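Local coordinates for protein chitinase A (Cycas revoluta, PDB 4MNK) that probably hydrolyses chitin as a family 18 glycosidase and holds N-acetylglucosamine oligosaccharides along its cleft, at residues A[22-25]-A[26-29]; A[38-41]-A[42-45]. One frame throughout, in Å; residues are numbered along the deposited sequence.

Contact 1 of 2, residues A[22-25]-A[26-29]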
loop_
_atom_site.group_PDB
_atom_site.type_symbol
_atom_site.label_atom_id
_atom_site.label_comp_id
_atom_site.label_asym_id
_atom_site.label_seq_id
_atom_site.Cartn_x
_atom_site.Cartn_y
_atom_site.Cartn_z
ATOM N N LYS A 22 6.457 18.366 2.228
ATOM C CA LYS A 22 5.082 18.572 2.686
ATOM C C LYS A 22 4.552 17.441 3.568
ATOM O O LYS A 22 3.517 17.604 4.219
ATOM C CB LYS A 22 4.143 18.787 1.498
ATOM C CG LYS A 22 4.279 20.148 0.837
ATOM C CD LYS A 22 3.132 20.401 -0.130
ATOM C CE LYS A 22 3.107 21.847 -0.598
ATOM N NZ LYS A 22 2.671 22.777 0.477
ATOM N N ILE A 23 5.251 16.306 3.588
ATOM C CA ILE A 23 4.847 15.165 4.413
ATOM C C ILE A 23 5.007 15.510 5.888
ATOM O O ILE A 23 6.070 15.970 6.308
ATOM C CB ILE A 23 5.691 13.902 4.108
ATOM C CG1 ILE A 23 5.584 13.513 2.628
ATOM C CG2 ILE A 23 5.270 12.739 5.018
ATOM C CD1 ILE A 23 6.623 12.496 2.179
ATOM N N ASN A 24 3.958 15.298 6.677
ATOM C CA ASN A 24 4.092 15.457 8.117
ATOM C C ASN A 24 4.715 14.202 8.720
ATOM O O ASN A 24 4.002 13.307 9.198
ATOM C CB ASN A 24 2.760 15.800 8.791
ATOM C CG ASN A 24 2.933 16.174 10.253
ATOM O OD1 ASN A 24 3.998 15.967 10.835
ATOM N ND2 ASN A 24 1.888 16.726 10.852
ATOM N N SER A 25 6.042 14.127 8.693
ATOM C CA SER A 25 6.734 12.911 9.118
ATOM C C SER A 25 6.677 12.651 10.628
ATOM O O SER A 25 7.100 11.588 11.083
ATOM C CB SER A 25 8.175 12.903 8.614
ATOM O OG SER A 25 8.817 14.121 8.928
ATOM N N ARG A 26 6.145 13.608 11.392
ATOM C CA ARG A 26 5.892 13.408 12.824
ATOM C C ARG A 26 4.852 12.315 13.069
ATOM O O ARG A 26 4.806 11.729 14.147
ATOM C CB ARG A 26 5.409 14.706 13.475
ATOM C CG ARG A 26 6.441 15.819 13.531
ATOM C CD ARG A 26 5.835 17.121 14.043
ATOM N NE ARG A 26 4.927 17.736 13.074
ATOM C CZ ARG A 26 5.293 18.607 12.136
ATOM N NH1 ARG A 26 6.560 18.984 12.020
ATOM N NH2 ARG A 26 4.385 19.104 11.307
ATOM N N LEU A 27 4.028 12.050 12.057
ATOM C CA LEU A 27 2.899 11.129 12.178
ATOM C C LEU A 27 3.242 9.711 11.719
ATOM O O LEU A 27 2.370 8.838 11.671
ATOM C CB LEU A 27 1.697 11.685 11.403
ATOM C CG LEU A 27 1.270 13.108 11.794
ATOM C CD1 LEU A 27 0.143 13.602 10.906
ATOM C CD2 LEU A 27 0.876 13.200 13.266
ATOM N N PHE A 28 4.515 9.481 11.406
ATOM C CA PHE A 28 4.961 8.213 10.837
ATOM C C PHE A 28 6.212 7.687 11.517
ATOM O O PHE A 28 6.992 8.452 12.089
ATOM C CB PHE A 28 5.223 8.367 9.336
ATOM C CG PHE A 28 4.010 8.768 8.556
ATOM C CD1 PHE A 28 3.097 7.813 8.134
ATOM C CD2 PHE A 28 3.766 10.108 8.256
ATOM C CE1 PHE A 28 1.963 8.180 7.419
ATOM C CE2 PHE A 28 2.633 10.482 7.542
ATOM C CZ PHE A 28 1.731 9.516 7.124
ATOM N N THR A 29 6.392 6.371 11.446
ATOM C CA THR A 29 7.645 5.728 11.833
ATOM C C THR A 29 8.457 5.351 10.590
ATOM O O THR A 29 9.684 5.289 10.645
ATOM C CB THR A 29 7.401 4.458 12.674
ATOM O OG1 THR A 29 6.634 3.519 11.913
ATOM C CG2 THR A 29 6.658 4.788 13.966
#
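The amide of N24 reaches forward along the chain to R26 and meets it twice, once at its peptide nitrogen and once at its guanidinium. With CG opposite the backbone N (chi1 -171°), N24 OD1 accepts from R26 N at 3.2 Å; the N-H...O angle of 138° marks a bent bond. The arginine chain folds back at chi3, which brings its head over the same oxygen. N24 OD1 then sits over one guanidinium face, 3.0 Å from R26 NE, and the amide and guanidinium planes are turned 63° apart. The N-H groups of R26 NE and NH2 point past this oxygen, so this is a close polar approach over the face whose angles are too poor for a hydrogen bond. On the other branch, N24 ND2 lies against L27 CD1 at 3.6 Å.

The backbone oxygen of N24 accepts L27 N at 3.1 Å from above the carbonyl plane, and meets the F28 ring near its plane, 3.3 Å from CD2. I23 CG2 approaches that ring obliquely, 4.3 Å from CE2. S25 O takes a long, weak bond from F28 N and a further hydrogen bond from N66 ND2. L27 and F28 pack on P339 of helix 337-346.

N24 is the centre of an inverse gamma turn, and its OD1 closes an Asx turn leading into the short 3-10 segment that precedes strand 30-36 of the TIM barrel.

Contact 2 of 2, residues A[38-41]-A[42-45]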
loop_
_atom_site.group_PDB
_atom_site.type_symbol
_atom_site.label_atom_id
_atom_site.label_comp_id
_atom_site.label_asym_id
_atom_site.label_seq_id
_atom_site.Cartn_x
_atom_site.Cartn_y
_atom_site.Cartn_z
ATOM N N LEU A 38 12.097 -1.792 -12.264
ATOM C CA LEU A 38 12.836 -3.044 -12.436
ATOM C C LEU A 38 13.911 -2.953 -13.512
ATOM O O LEU A 38 14.941 -3.617 -13.414
ATOM C CB LEU A 38 11.877 -4.201 -12.728
ATOM C CG LEU A 38 11.198 -4.839 -11.509
ATOM C CD1 LEU A 38 10.115 -3.945 -10.914
ATOM C CD2 LEU A 38 10.619 -6.199 -11.862
ATOM N N ASN A 39 13.667 -2.123 -14.527
ATOM C CA ASN A 39 14.637 -1.877 -15.599
ATOM C C ASN A 39 15.041 -3.157 -16.346
ATOM O O ASN A 39 16.225 -3.500 -16.437
ATOM C CB ASN A 39 15.863 -1.121 -15.048
ATOM C CG ASN A 39 16.830 -0.671 -16.136
ATOM O OD1 ASN A 39 16.445 -0.457 -17.288
ATOM N ND2 ASN A 39 18.096 -0.522 -15.768
ATOM N N ALA A 40 14.039 -3.866 -16.864
ATOM C CA ALA A 40 14.265 -4.972 -17.793
ATOM C C ALA A 40 14.968 -4.435 -19.045
ATOM O O ALA A 40 14.731 -3.288 -19.428
ATOM C CB ALA A 40 12.942 -5.620 -18.165
ATOM N N PRO A 41 15.826 -5.253 -19.695
ATOM C CA PRO A 41 16.162 -6.652 -19.413
ATOM C C PRO A 41 17.358 -6.883 -18.479
ATOM O O PRO A 41 17.587 -8.020 -18.061
ATOM C CB PRO A 41 16.481 -7.203 -20.805
ATOM C CG PRO A 41 17.090 -6.044 -21.514
ATOM C CD PRO A 41 16.434 -4.802 -20.963
ATOM N N THR A 42 18.115 -5.835 -18.157
ATOM C CA THR A 42 19.288 -5.996 -17.291
ATOM C C THR A 42 18.888 -6.209 -15.835
ATOM O O THR A 42 19.622 -6.840 -15.070
ATOM C CB THR A 42 20.262 -4.795 -17.359
ATOM O OG1 THR A 42 19.633 -3.625 -16.820
ATOM C CG2 THR A 42 20.725 -4.530 -18.791
ATOM N N PHE A 43 17.724 -5.675 -15.464
ATOM C CA PHE A 43 17.238 -5.700 -14.078
ATOM C C PHE A 43 18.227 -5.080 -13.099
ATOM O O PHE A 43 18.346 -5.502 -11.944
ATOM C CB PHE A 43 16.783 -7.108 -13.662
ATOM C CG PHE A 43 15.584 -7.587 -14.418
ATOM C CD1 PHE A 43 15.715 -8.514 -15.449
ATOM C CD2 PHE A 43 14.320 -7.083 -14.124
ATOM C CE1 PHE A 43 14.600 -8.943 -16.163
ATOM C CE2 PHE A 43 13.203 -7.504 -14.829
ATOM C CZ PHE A 43 13.342 -8.439 -15.851
ATOM N N GLU A 44 18.939 -4.069 -13.590
ATOM C CA GLU A 44 19.707 -3.178 -12.740
ATOM C C GLU A 44 18.715 -2.145 -12.220
ATOM O O GLU A 44 18.427 -1.139 -12.877
ATOM C CB GLU A 44 20.860 -2.527 -13.514
ATOM C CG GLU A 44 21.801 -3.512 -14.220
ATOM C CD GLU A 44 22.653 -4.343 -13.273
ATOM O OE1 GLU A 44 22.919 -3.893 -12.138
ATOM O OE2 GLU A 44 23.072 -5.449 -13.677
ATOM N N VAL A 45 18.166 -2.439 -11.045
ATOM C CA VAL A 45 17.100 -1.646 -10.437
ATOM C C VAL A 45 17.554 -0.202 -10.227
ATOM O O VAL A 45 18.698 0.050 -9.851
ATOM C CB VAL A 45 16.624 -2.294 -9.112
ATOM C CG1 VAL A 45 15.567 -1.447 -8.414
ATOM C CG2 VAL A 45 16.075 -3.679 -9.384
HETATM O O HOH W 1 17.886 -2.803 -18.735
#
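A chi1 of -172° puts the N39 amide beside its own carbonyl carbon and out across the bend to the returning chain; F43, with CG beside its own nitrogen, presents one ring face to A40 CA. The N39 amide donates from ND2 to E44 O at 3.0 Å, nearly straight at 166°, with the acceptor in the amide plane, so the bond fixes the rotation of that group. In the other direction F43 N binds N39 O at 2.8 Å, from above the carbonyl plane, and water 1 donates to the same oxygen while accepting T42 N. A40 CA stands over the centre of the F43 ring, 4.0 Å from the centroid and 11° off the normal, a CH-pi contact. L38 CB touches the ring at F43 CD2 from 4.0 Å, and F43 CA-H points at L38 O (CA to O 3.2 Å).

The chain reverses through the cis peptide before P41, and T42 OG1 receives a weak bond from E44 N in an ST turn. R98 of helix 93-110 binds the carbonyls of P41 and T42. The bend is thus held by hydrogen bonds and by apolar packing of the F43 ring on A40 and L38, and R98 ties it to helix 93-110.

In the fold
Contacts 1 and 2 follow each other along the chain and flank strand 30-36: contact 1 comes just before the strand, in the connection from strand 5-11, and contact 2 soon after it, in the connection to helix 52-63. Their centres are about 31 Å apart and their nearest atoms about 20 Å, as fits positions beyond opposite ends of one barrel strand. Contact 1 packs against helices 52-63 and 337-346, contact 2 against helices 80-90 and 93-110. Contact 2 follows the C-terminal end of the strand, where TIM barrels carry their substrate-binding loops, and F35 there lines one of the glycan pockets. The side chains of F28 and L38 lie about 13 and 11 Å from bound sugars.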